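Local coordinates for protein UDP-glucose 6-dehydrogenase (Pyrobaculum islandicum, PDB 3VTF) that probably oxidises UDP-alpha-D-glucose to UDP-alpha-D-glucuronate, passing the electrons to two molecules of NAD+, at residues V48-N53 with E89-A94; E93-T98 with R129-K134; D99-A104 with R136-V141. All blocks are in the same frame, centred on the assembly; numbering follows the deposited sequence.

Interaction 1: V48-N53 with E89-A94; sequences VGYDVN and ESAEEA
The ring of Tyr50 lies flat against the backbone that leads into helix 91-96, with one face over the Ser90-Ala91 peptide. In the Rossmann-type NAD-binding domain this joins the C-terminal end of strand 46-50 to the first turn of a helix packed on the same sheet. Ala91 N stands 3.4 Å above the ring plane, over its centre, and the Ser90 carbonyl carbon sits over the same face. Tyr50 CG is anti to the backbone N (chi1 -180°), which carries the ring out along the start of the helix, where CE1 comes 3.4 Å from Ser90 CA. A tyrosine suits this place because its broad apolar face can cover a whole peptide. Ala91 CB adds a contact of 3.9 Å to Tyr50 CD2. One turn on, Ala94 points its methyl at the strand, where the CG1 branch of Val48 meets Ala94 CB at 3.9 Å; so small a residue lets helix and strand come close. The predicted NAD+-binding residue Asp51 follows Tyr50 directly and turns away from the helix; its OD2 accepts from Asn53 N in an Asx turn, while OD1 takes the amide of Leu29. Ser90, the N-cap, fixes the helix start: its OG accepts from Glu93 N at 3.1 Å and donates to Glu93 OE2, which it meets from above the carboxylate plane.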
ATOM      1  N   VAL A  48      -4.608  37.197   7.862  1.00 20.52           N
ATOM      2  CA  VAL A  48      -4.739  37.534   9.264  1.00 21.80           C
ATOM      3  C   VAL A  48      -4.851  36.237  10.075  1.00 24.86           C
ATOM      4  O   VAL A  48      -5.803  35.468   9.903  1.00 24.47           O
ATOM      5  CB  VAL A  48      -5.993  38.449   9.536  1.00 24.47           C
ATOM      6  CG1 VAL A  48      -6.008  38.834  11.017  1.00 27.02           C
ATOM      7  CG2 VAL A  48      -5.991  39.701   8.636  1.00 27.36           C
ATOM      8  N   GLY A  49      -3.906  35.980  10.963  1.00 23.98           N
ATOM      9  CA  GLY A  49      -3.922  34.757  11.757  1.00 22.51           C
ATOM     10  C   GLY A  49      -4.410  34.987  13.163  1.00 27.31           C
ATOM     11  O   GLY A  49      -4.435  36.140  13.647  1.00 26.41           O
ATOM     12  N   TYR A  50      -4.792  33.898  13.816  1.00 25.66           N
ATOM     13  CA  TYR A  50      -5.187  33.975  15.240  1.00 26.46           C
ATOM     14  C   TYR A  50      -5.003  32.615  15.824  1.00 26.85           C
ATOM     15  O   TYR A  50      -5.261  31.590  15.139  1.00 25.42           O
ATOM     16  CB  TYR A  50      -6.647  34.481  15.364  1.00 26.96           C
ATOM     17  CG  TYR A  50      -7.053  34.566  16.803  1.00 29.94           C
ATOM     18  CD1 TYR A  50      -6.646  35.671  17.600  1.00 30.28           C
ATOM     19  CD2 TYR A  50      -7.741  33.518  17.414  1.00 26.81           C
ATOM     20  CE1 TYR A  50      -6.995  35.732  18.967  1.00 31.24           C
ATOM     21  CE2 TYR A  50      -8.073  33.562  18.789  1.00 28.81           C
ATOM     22  CZ  TYR A  50      -7.688  34.699  19.532  1.00 29.60           C
ATOM     23  OH  TYR A  50      -8.019  34.792  20.867  1.00 32.18           O
ATOM     24  N   ASP A  51      -4.617  32.561  17.095  1.00 26.13           N
ATOM     25  CA  ASP A  51      -4.594  31.326  17.844  1.00 25.30           C
ATOM     26  C   ASP A  51      -5.138  31.561  19.256  1.00 29.79           C
ATOM     27  O   ASP A  51      -5.018  32.691  19.798  1.00 27.14           O
ATOM     28  CB  ASP A  51      -3.146  30.844  17.975  1.00 26.74           C
ATOM     29  CG  ASP A  51      -3.046  29.446  18.487  1.00 29.08           C
ATOM     30  OD1 ASP A  51      -3.060  28.515  17.665  1.00 28.08           O
ATOM     31  OD2 ASP A  51      -2.897  29.238  19.706  1.00 29.46           O
ATOM     32  N   VAL A  52      -5.710  30.531  19.850  1.00 26.12           N
ATOM     33  CA  VAL A  52      -6.256  30.641  21.226  1.00 27.86           C
ATOM     34  C   VAL A  52      -5.131  31.049  22.228  1.00 32.67           C
ATOM     35  O   VAL A  52      -5.408  31.622  23.257  1.00 33.04           O
ATOM     36  CB  VAL A  52      -6.911  29.289  21.673  1.00 27.65           C
ATOM     37  CG1 VAL A  52      -5.848  28.196  21.766  1.00 28.23           C
ATOM     38  CG2 VAL A  52      -7.703  29.412  23.010  1.00 28.22           C
ATOM     39  N   ASN A  53      -3.871  30.759  21.919  1.00 31.42           N
ATOM     40  CA  ASN A  53      -2.807  31.014  22.903  1.00 30.22           C
ATOM     41  C   ASN A  53      -2.137  32.366  22.633  1.00 31.53           C
ATOM     42  O   ASN A  53      -1.474  32.508  21.634  1.00 30.25           O
ATOM     43  CB  ASN A  53      -1.880  29.822  22.900  1.00 29.08           C
ATOM     44  CG  ASN A  53      -0.724  29.959  23.909  1.00 37.95           C
ATOM     45  OD1 ASN A  53      -0.323  31.061  24.273  1.00 35.85           O
ATOM     46  ND2 ASN A  53      -0.212  28.817  24.370  1.00 32.88           N
ATOM     47  N   GLU A  89      -6.551  40.318  17.411  1.00 33.64           N
ATOM     48  CA  GLU A  89      -6.754  40.191  18.865  1.00 36.86           C
ATOM     49  C   GLU A  89      -7.847  39.202  19.174  1.00 32.99           C
ATOM     50  O   GLU A  89      -7.986  38.771  20.323  1.00 30.93           O
ATOM     51  CB  GLU A  89      -7.147  41.577  19.470  1.00 41.16           C
ATOM     52  CG  GLU A  89      -6.051  42.602  19.354  1.00 47.58           C
ATOM     53  CD  GLU A  89      -4.813  42.134  20.104  1.00 58.61           C
ATOM     54  OE1 GLU A  89      -4.918  41.556  21.216  1.00 57.53           O
ATOM     55  OE2 GLU A  89      -3.708  42.318  19.561  1.00 63.43           O
ATOM     56  N   SER A  90      -8.646  38.785  18.163  1.00 31.00           N
ATOM     57  CA  SER A  90      -9.647  37.752  18.474  1.00 29.29           C
ATOM     58  C   SER A  90      -9.976  36.978  17.188  1.00 25.19           C
ATOM     59  O   SER A  90      -9.684  37.476  16.122  1.00 23.99           O
ATOM     60  CB  SER A  90     -10.960  38.361  19.045  1.00 29.24           C
ATOM     61  OG  SER A  90     -11.646  39.016  18.038  1.00 28.03           O
ATOM     62  N   ALA A  91     -10.513  35.779  17.337  1.00 26.10           N
ATOM     63  CA  ALA A  91     -10.900  34.971  16.123  1.00 27.22           C
ATOM     64  C   ALA A  91     -11.886  35.768  15.319  1.00 27.53           C
ATOM     65  O   ALA A  91     -11.725  35.940  14.100  1.00 26.05           O
ATOM     66  CB  ALA A  91     -11.525  33.641  16.551  1.00 27.71           C
ATOM     67  N   GLU A  92     -12.870  36.363  16.000  1.00 29.34           N
ATOM     68  CA  GLU A  92     -13.949  37.090  15.270  1.00 28.52           C
ATOM     69  C   GLU A  92     -13.448  38.258  14.470  1.00 27.93           C
ATOM     70  O   GLU A  92     -13.902  38.519  13.331  1.00 26.05           O
ATOM     71  CB  GLU A  92     -15.016  37.581  16.259  1.00 37.28           C
ATOM     72  CG  GLU A  92     -15.791  36.467  16.939  1.00 39.75           C
ATOM     73  CD  GLU A  92     -15.102  35.813  18.147  1.00 42.09           C
ATOM     74  OE1 GLU A  92     -13.908  36.098  18.533  1.00 45.26           O
ATOM     75  OE2 GLU A  92     -15.779  34.946  18.748  1.00 39.81           O
ATOM     76  N   GLU A  93     -12.470  38.978  15.021  1.00 29.18           N
ATOM     77  CA  GLU A  93     -11.930  40.103  14.241  1.00 28.71           C
ATOM     78  C   GLU A  93     -11.112  39.600  13.043  1.00 27.24           C
ATOM     79  O   GLU A  93     -11.091  40.294  12.026  1.00 28.79           O
ATOM     80  CB  GLU A  93     -11.016  40.981  15.085  1.00 38.10           C
ATOM     81  CG  GLU A  93     -11.723  41.761  16.208  1.00 49.06           C
ATOM     82  CD  GLU A  93     -10.694  42.208  17.250  1.00 56.94           C
ATOM     83  OE1 GLU A  93      -9.741  42.953  16.880  1.00 70.21           O
ATOM     84  OE2 GLU A  93     -10.763  41.730  18.404  1.00 49.09           O
ATOM     85  N   ALA A  94     -10.372  38.475  13.192  1.00 25.40           N
ATOM     86  CA  ALA A  94      -9.629  37.911  12.010  1.00 26.97           C
ATOM     87  C   ALA A  94     -10.626  37.605  10.896  1.00 27.53           C
ATOM     88  O   ALA A  94     -10.455  37.991   9.729  1.00 26.38           O
ATOM     89  CB  ALA A  94      -8.885  36.657  12.387  1.00 26.52           C
TER

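Interaction 2: E93-T98 with R129-K134; sequences EAVAAT and RGIRAK
Val95 sets its CG1 methyl against the bare backbone of Gly130, 3.8 Å from the glycine CA, and this close approach brings helix 91-96 up to helix 118-134. The methyl is anti to the backbone N (chi1 177°), a rotamer that aims it at the glycine and also at Ile131, whose CG1 lies 4.2 Å from Val95 CG1. Glycine suits its place because a beta carbon here would run into Val95 CB; without one, the CA atoms of Ala96 and Gly130 come within 4.6 Å. Ala96, also small, rests its methyl on the carbonyl oxygen of Gly130 at 3.6 Å.

One turn further on, Lys134 reaches across the end of the shorter helix. Its chain leaves extended, then bends at chi3 (71°), so that CD passes 3.6 Å from Ala96 O and the ammonium turns to Thr98 O. Lys134 NZ donates to Thr98 O at 3.0 Å, although the position of NZ is less certain; the same group also binds Trp137 O and forms a salt bridge with Asp99. A methionine in its place would probably leave the Thr98 carbonyl and the Asp99 carboxylate without their cationic partner. Away from the annotated sites, this is close helix-helix packing through glycine and alanine, between two helices that cover the mainly parallel sheet of a Rossmann-type domain.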
ATOM      1  N   GLU A  93     -12.470  38.978  15.021  1.00 29.18           N
ATOM      2  CA  GLU A  93     -11.930  40.103  14.241  1.00 28.71           C
ATOM      3  C   GLU A  93     -11.112  39.600  13.043  1.00 27.24           C
ATOM      4  O   GLU A  93     -11.091  40.294  12.026  1.00 28.79           O
ATOM      5  CB  GLU A  93     -11.016  40.981  15.085  1.00 38.10           C
ATOM      6  CG  GLU A  93     -11.723  41.761  16.208  1.00 49.06           C
ATOM      7  CD  GLU A  93     -10.694  42.208  17.250  1.00 56.94           C
ATOM      8  OE1 GLU A  93      -9.741  42.953  16.880  1.00 70.21           O
ATOM      9  OE2 GLU A  93     -10.763  41.730  18.404  1.00 49.09           O
ATOM     10  N   ALA A  94     -10.372  38.475  13.192  1.00 25.40           N
ATOM     11  CA  ALA A  94      -9.629  37.911  12.010  1.00 26.97           C
ATOM     12  C   ALA A  94     -10.626  37.605  10.896  1.00 27.53           C
ATOM     13  O   ALA A  94     -10.455  37.991   9.729  1.00 26.38           O
ATOM     14  CB  ALA A  94      -8.885  36.657  12.387  1.00 26.52           C
ATOM     15  N   VAL A  95     -11.695  36.913  11.276  1.00 27.40           N
ATOM     16  CA  VAL A  95     -12.736  36.555  10.310  1.00 28.38           C
ATOM     17  C   VAL A  95     -13.341  37.805   9.633  1.00 27.12           C
ATOM     18  O   VAL A  95     -13.534  37.854   8.369  1.00 24.72           O
ATOM     19  CB  VAL A  95     -13.828  35.734  11.017  1.00 25.26           C
ATOM     20  CG1 VAL A  95     -14.949  35.428  10.061  1.00 26.94           C
ATOM     21  CG2 VAL A  95     -13.208  34.427  11.537  1.00 25.31           C
ATOM     22  N   ALA A  96     -13.717  38.802  10.453  1.00 25.99           N
ATOM     23  CA  ALA A  96     -14.518  39.936   9.888  1.00 27.33           C
ATOM     24  C   ALA A  96     -13.677  40.748   8.940  1.00 31.30           C
ATOM     25  O   ALA A  96     -14.204  41.390   8.041  1.00 28.33           O
ATOM     26  CB  ALA A  96     -15.105  40.820  10.990  1.00 28.80           C
ATOM     27  N   ALA A  97     -12.352  40.639   9.061  1.00 30.42           N
ATOM     28  CA  ALA A  97     -11.460  41.443   8.263  1.00 31.01           C
ATOM     29  C   ALA A  97     -11.075  40.700   6.925  1.00 30.67           C
ATOM     30  O   ALA A  97     -10.374  41.243   6.063  1.00 26.40           O
ATOM     31  CB  ALA A  97     -10.200  41.831   9.113  1.00 29.75           C
ATOM     32  N   THR A  98     -11.585  39.494   6.711  1.00 26.45           N
ATOM     33  CA  THR A  98     -11.174  38.717   5.538  1.00 23.34           C
ATOM     34  C   THR A  98     -12.394  38.165   4.754  1.00 24.17           C
ATOM     35  O   THR A  98     -13.506  38.423   5.126  1.00 24.22           O
ATOM     36  CB  THR A  98     -10.226  37.558   5.991  1.00 24.87           C
ATOM     37  OG1 THR A  98     -10.900  36.768   6.955  1.00 23.39           O
ATOM     38  CG2 THR A  98      -8.898  38.104   6.708  1.00 24.80           C
ATOM     39  N   ARG A 129     -19.734  34.213  14.088  1.00 28.45           N
ATOM     40  CA  ARG A 129     -19.797  35.603  14.711  1.00 28.67           C
ATOM     41  C   ARG A 129     -19.071  36.641  13.857  1.00 28.76           C
ATOM     42  O   ARG A 129     -19.527  37.758  13.643  1.00 24.53           O
ATOM     43  CB  ARG A 129     -19.202  35.467  16.092  1.00 28.48           C
ATOM     44  CG  ARG A 129     -20.175  34.765  17.039  1.00 31.88           C
ATOM     45  CD  ARG A 129     -19.803  34.974  18.500  1.00 36.17           C
ATOM     46  NE  ARG A 129     -18.551  34.308  18.777  1.00 38.31           N
ATOM     47  CZ  ARG A 129     -18.419  33.044  19.216  1.00 39.78           C
ATOM     48  NH1 ARG A 129     -19.456  32.306  19.506  1.00 35.06           N
ATOM     49  NH2 ARG A 129     -17.214  32.540  19.412  1.00 39.12           N
ATOM     50  N   GLY A 130     -17.949  36.255  13.244  1.00 25.93           N
ATOM     51  CA  GLY A 130     -17.221  37.243  12.429  1.00 23.83           C
ATOM     52  C   GLY A 130     -18.012  37.552  11.182  1.00 26.54           C
ATOM     53  O   GLY A 130     -18.046  38.703  10.712  1.00 28.05           O
ATOM     54  N   ILE A 131     -18.669  36.527  10.617  1.00 25.29           N
ATOM     55  CA  ILE A 131     -19.443  36.710   9.428  1.00 23.47           C
ATOM     56  C   ILE A 131     -20.621  37.648   9.737  1.00 24.32           C
ATOM     57  O   ILE A 131     -20.994  38.493   8.891  1.00 28.41           O
ATOM     58  CB  ILE A 131     -19.896  35.313   8.929  1.00 24.03           C
ATOM     59  CG1 ILE A 131     -18.680  34.543   8.314  1.00 24.64           C
ATOM     60  CG2 ILE A 131     -20.946  35.433   7.821  1.00 21.10           C
ATOM     61  CD1 ILE A 131     -19.022  33.101   7.788  1.00 23.82           C
ATOM     62  N   ARG A 132     -21.261  37.398  10.878  1.00 24.52           N
ATOM     63  CA  ARG A 132     -22.437  38.197  11.280  1.00 24.19           C
ATOM     64  C   ARG A 132     -22.043  39.695  11.353  1.00 28.45           C
ATOM     65  O   ARG A 132     -22.712  40.548  10.795  1.00 24.85           O
ATOM     66  CB  ARG A 132     -22.880  37.723  12.644  1.00 26.61           C
ATOM     67  CG  ARG A 132     -24.253  38.321  12.996  1.00 31.81           C
ATOM     68  CD  ARG A 132     -24.627  37.976  14.390  1.00 36.82           C
ATOM     69  NE  ARG A 132     -25.776  38.800  14.702  1.00 46.78           N
ATOM     70  CZ  ARG A 132     -26.559  38.607  15.747  1.00 48.99           C
ATOM     71  NH1 ARG A 132     -26.334  37.593  16.563  1.00 55.66           N
ATOM     72  NH2 ARG A 132     -27.566  39.435  15.965  1.00 60.49           N
ATOM     73  N   ALA A 133     -20.879  39.965  11.961  1.00 29.51           N
ATOM     74  CA  ALA A 133     -20.325  41.340  12.060  1.00 31.78           C
ATOM     75  C   ALA A 133     -19.964  41.839  10.690  1.00 33.31           C
ATOM     76  O   ALA A 133     -20.201  43.008  10.369  1.00 26.78           O
ATOM     77  CB  ALA A 133     -19.129  41.336  12.976  1.00 29.50           C
ATOM     78  N   LYS A 134     -19.412  40.982   9.824  1.00 30.12           N
ATOM     79  CA  LYS A 134     -19.008  41.480   8.471  1.00 30.23           C
ATOM     80  C   LYS A 134     -20.224  41.867   7.633  1.00 31.73           C
ATOM     81  O   LYS A 134     -20.156  42.755   6.757  1.00 30.38           O
ATOM     82  CB  LYS A 134     -18.178  40.399   7.668  1.00 26.80           C
ATOM     83  CG  LYS A 134     -17.563  40.948   6.407  1.00 35.88           C
ATOM     84  CD  LYS A 134     -16.532  40.023   5.670  1.00 41.37           C
ATOM     85  CE  LYS A 134     -17.203  38.846   5.023  1.00 36.93           C
ATOM     86  NZ  LYS A 134     -16.303  38.084   4.080  1.00 30.33           N
TER

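Interaction 3: D99-A104 with R136-V141; sequences DATFIA and RWHLVV
A chi1 of -155° turns the His138 ring back across the start of strand 100-103, while Phe102, its CG anti to the carbonyl carbon (chi1 -69°), lays its ring beside Val141 on the other face of the sheet. Asp99 O stands 3.3 Å above the imidazole plane, toward the rim, and Ala100 N lies over the same face.

Between these side chains runs a regular parallel ladder. Leu139 N donates to Asp99 O, Thr101 N to Leu139 O at 2.9 Å, Val141 N to Thr101 O at 2.8 Å and Ile103 N to Val141 O. The strands are the two ends of a beta-alpha-beta crossover through helix 118-134. Ala100 and Leu139 face helix 199-208, Phe102 and Val141 the loop residue Asn173, and a CH-pi contact puts Val141 CB over the face of the Phe102 ring, 4.2 Å from its centroid and 23° off the normal. On the face toward helix 118-134, Ile103 CD1 meets Val140 CG1 at 3.9 Å; beta-branched residues suit a strand packed under a helix.

At the start of strand 100-103, a water donates to Asp99 OD1 (2.9 Å), on a carboxylate already held by Lys134, whose ammonium would probably favour its charged form. The buried polar atoms are thus met in kind: backbone N-H and C=O groups by the ladder, Thr101 OG1 by a hydrogen bond with Ser25 OG on the next strand, and His138 NE2 by a weak one to Val95 O, which an apolar side chain could not supply.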
ATOM      1  N   ASP A  99     -12.171  37.381   3.692  1.00 23.05           N
ATOM      2  CA  ASP A  99     -13.263  36.810   2.921  1.00 22.80           C
ATOM      3  C   ASP A  99     -13.326  35.290   2.995  1.00 22.89           C
ATOM      4  O   ASP A  99     -14.346  34.703   2.663  1.00 23.66           O
ATOM      5  CB  ASP A  99     -13.121  37.194   1.506  1.00 23.48           C
ATOM      6  CG  ASP A  99     -13.424  38.695   1.300  1.00 28.35           C
ATOM      7  OD1 ASP A  99     -14.347  39.195   1.971  1.00 26.05           O
ATOM      8  OD2 ASP A  99     -12.731  39.298   0.486  1.00 30.00           O
ATOM      9  N   ALA A 100     -12.233  34.649   3.443  1.00 25.71           N
ATOM     10  CA  ALA A 100     -12.297  33.208   3.734  1.00 21.68           C
ATOM     11  C   ALA A 100     -11.441  32.876   4.934  1.00 22.90           C
ATOM     12  O   ALA A 100     -10.411  33.548   5.183  1.00 23.35           O
ATOM     13  CB  ALA A 100     -11.758  32.457   2.483  1.00 17.40           C
ATOM     14  N   THR A 101     -11.888  31.909   5.757  1.00 19.55           N
ATOM     15  CA  THR A 101     -11.159  31.574   7.004  1.00 18.66           C
ATOM     16  C   THR A 101     -10.792  30.076   6.905  1.00 20.84           C
ATOM     17  O   THR A 101     -11.683  29.232   6.660  1.00 21.90           O
ATOM     18  CB  THR A 101     -12.063  31.745   8.234  1.00 21.97           C
ATOM     19  OG1 THR A 101     -12.363  33.143   8.345  1.00 23.01           O
ATOM     20  CG2 THR A 101     -11.358  31.250   9.590  1.00 19.62           C
ATOM     21  N   PHE A 102      -9.486  29.778   7.000  1.00 19.40           N
ATOM     22  CA  PHE A 102      -9.042  28.379   7.123  1.00 19.21           C
ATOM     23  C   PHE A 102      -9.080  27.925   8.573  1.00 20.83           C
ATOM     24  O   PHE A 102      -8.358  28.450   9.442  1.00 20.02           O
ATOM     25  CB  PHE A 102      -7.601  28.276   6.572  1.00 18.55           C
ATOM     26  CG  PHE A 102      -7.590  28.487   5.062  1.00 20.07           C
ATOM     27  CD1 PHE A 102      -7.529  27.386   4.211  1.00 20.19           C
ATOM     28  CD2 PHE A 102      -7.654  29.766   4.504  1.00 22.79           C
ATOM     29  CE1 PHE A 102      -7.582  27.552   2.852  1.00 21.33           C
ATOM     30  CE2 PHE A 102      -7.707  29.933   3.122  1.00 23.66           C
ATOM     31  CZ  PHE A 102      -7.666  28.839   2.298  1.00 21.62           C
ATOM     32  N   ILE A 103      -9.886  26.909   8.869  1.00 18.00           N
ATOM     33  CA  ILE A 103      -9.882  26.415  10.236  1.00 18.50           C
ATOM     34  C   ILE A 103      -8.826  25.342  10.280  1.00 19.59           C
ATOM     35  O   ILE A 103      -8.928  24.296   9.562  1.00 18.52           O
ATOM     36  CB  ILE A 103     -11.267  25.834  10.610  1.00 18.81           C
ATOM     37  CG1 ILE A 103     -12.313  26.980  10.597  1.00 18.81           C
ATOM     38  CG2 ILE A 103     -11.225  25.025  11.938  1.00 19.19           C
ATOM     39  CD1 ILE A 103     -13.746  26.414  10.759  1.00 19.82           C
ATOM     40  N   ALA A 104      -7.855  25.535  11.185  1.00 18.84           N
ATOM     41  CA  ALA A 104      -6.720  24.604  11.268  1.00 22.03           C
ATOM     42  C   ALA A 104      -6.461  24.199  12.691  1.00 22.92           C
ATOM     43  O   ALA A 104      -5.331  23.882  13.034  1.00 23.38           O
ATOM     44  CB  ALA A 104      -5.428  25.226  10.652  1.00 21.11           C
ATOM     45  N   ARG A 136     -21.423  40.199   5.057  1.00 25.95           N
ATOM     46  CA  ARG A 136     -21.532  39.725   3.657  1.00 28.93           C
ATOM     47  C   ARG A 136     -20.889  38.353   3.483  1.00 25.86           C
ATOM     48  O   ARG A 136     -20.322  37.858   4.408  1.00 25.09           O
ATOM     49  CB  ARG A 136     -21.060  40.753   2.613  1.00 34.57           C
ATOM     50  CG  ARG A 136     -19.634  41.176   2.759  1.00 35.88           C
ATOM     51  CD  ARG A 136     -19.336  42.619   2.275  1.00 43.11           C
ATOM     52  NE  ARG A 136     -17.862  42.758   2.383  1.00 45.24           N
ATOM     53  CZ  ARG A 136     -17.213  43.308   3.408  1.00 46.01           C
ATOM     54  NH1 ARG A 136     -17.842  43.922   4.409  1.00 55.48           N
ATOM     55  NH2 ARG A 136     -15.917  43.307   3.404  1.00 48.81           N
ATOM     56  N   TRP A 137     -21.028  37.784   2.311  1.00 26.30           N
ATOM     57  CA  TRP A 137     -20.644  36.394   2.066  1.00 29.35           C
ATOM     58  C   TRP A 137     -19.213  36.177   2.487  1.00 30.38           C
ATOM     59  O   TRP A 137     -18.353  37.102   2.384  1.00 26.02           O
ATOM     60  CB  TRP A 137     -20.745  36.142   0.600  1.00 29.65           C
ATOM     61  CG  TRP A 137     -20.283  34.755   0.190  1.00 27.38           C
ATOM     62  CD1 TRP A 137     -21.070  33.605   0.120  1.00 28.34           C
ATOM     63  CD2 TRP A 137     -18.947  34.345  -0.300  1.00 25.47           C
ATOM     64  NE1 TRP A 137     -20.343  32.553  -0.323  1.00 25.12           N
ATOM     65  CE2 TRP A 137     -19.056  32.914  -0.594  1.00 25.42           C
ATOM     66  CE3 TRP A 137     -17.692  34.981  -0.440  1.00 28.77           C
ATOM     67  CZ2 TRP A 137     -17.982  32.174  -1.074  1.00 25.92           C
ATOM     68  CZ3 TRP A 137     -16.600  34.222  -0.947  1.00 30.47           C
ATOM     69  CH2 TRP A 137     -16.751  32.842  -1.270  1.00 25.41           C
ATOM     70  N   HIS A 138     -18.966  34.972   2.982  1.00 24.79           N
ATOM     71  CA  HIS A 138     -17.644  34.536   3.443  1.00 24.07           C
ATOM     72  C   HIS A 138     -17.497  33.051   3.113  1.00 24.86           C
ATOM     73  O   HIS A 138     -18.492  32.331   3.023  1.00 22.82           O
ATOM     74  CB  HIS A 138     -17.621  34.584   4.958  1.00 20.50           C
ATOM     75  CG  HIS A 138     -16.213  34.760   5.550  1.00 22.89           C
ATOM     76  ND1 HIS A 138     -15.538  33.721   6.120  1.00 22.58           N
ATOM     77  CD2 HIS A 138     -15.377  35.873   5.650  1.00 18.49           C
ATOM     78  CE1 HIS A 138     -14.330  34.139   6.546  1.00 19.81           C
ATOM     79  NE2 HIS A 138     -14.233  35.452   6.263  1.00 24.87           N
ATOM     80  N   LEU A 139     -16.240  32.577   2.964  1.00 22.62           N
ATOM     81  CA  LEU A 139     -15.994  31.154   2.779  1.00 21.47           C
ATOM     82  C   LEU A 139     -15.373  30.526   4.005  1.00 21.24           C
ATOM     83  O   LEU A 139     -14.364  30.998   4.519  1.00 19.63           O
ATOM     84  CB  LEU A 139     -15.083  30.941   1.544  1.00 20.60           C
ATOM     85  CG  LEU A 139     -14.590  29.503   1.252  1.00 20.29           C
ATOM     86  CD1 LEU A 139     -15.743  28.543   0.924  1.00 20.20           C
ATOM     87  CD2 LEU A 139     -13.631  29.554   0.069  1.00 18.20           C
ATOM     88  N   VAL A 140     -15.934  29.423   4.472  1.00 18.51           N
ATOM     89  CA  VAL A 140     -15.363  28.758   5.648  1.00 18.81           C
ATOM     90  C   VAL A 140     -14.619  27.495   5.124  1.00 17.24           C
ATOM     91  O   VAL A 140     -15.235  26.609   4.471  1.00 16.59           O
ATOM     92  CB  VAL A 140     -16.520  28.257   6.533  1.00 21.23           C
ATOM     93  CG1 VAL A 140     -15.954  27.604   7.787  1.00 21.09           C
ATOM     94  CG2 VAL A 140     -17.405  29.485   6.897  1.00 23.89           C
ATOM     95  N   VAL A 141     -13.320  27.410   5.381  1.00 18.73           N
ATOM     96  CA  VAL A 141     -12.568  26.274   4.804  1.00 17.26           C
ATOM     97  C   VAL A 141     -12.016  25.429   5.946  1.00 18.30           C
ATOM     98  O   VAL A 141     -11.320  25.965   6.871  1.00 17.37           O
ATOM     99  CB  VAL A 141     -11.375  26.826   3.928  1.00 17.96           C
ATOM    100  CG1 VAL A 141     -10.571  25.636   3.249  1.00 17.12           C
ATOM    101  CG2 VAL A 141     -11.865  27.830   2.858  1.00 16.39           C
TER
HETATM  102  O   HOH W   1     -16.440  41.094   1.340  1.00 38.33           O

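Starting from the N terminus, interaction 1 closes a loop from strand 46-50, through two helices and edge strand 85-87, back to helix 91-96. Interaction 2 opens on that same helix, sharing Glu93 and Ala94 with interaction 1, and closes at the end of helix 118-134. Interaction 3 begins directly after Thr98 and closes beyond Lys134, so the segments of interactions 2 and 3 alternate and the two loops cross. The salt bridges Glu92-Arg129 and Lys134-Asp99 join interaction 2 to interactions 1 and 3 respectively. Together they join strand 46-50 to helix 91-96, that helix to helix 118-134, and the two strands that flank helix 118-134 in the chain.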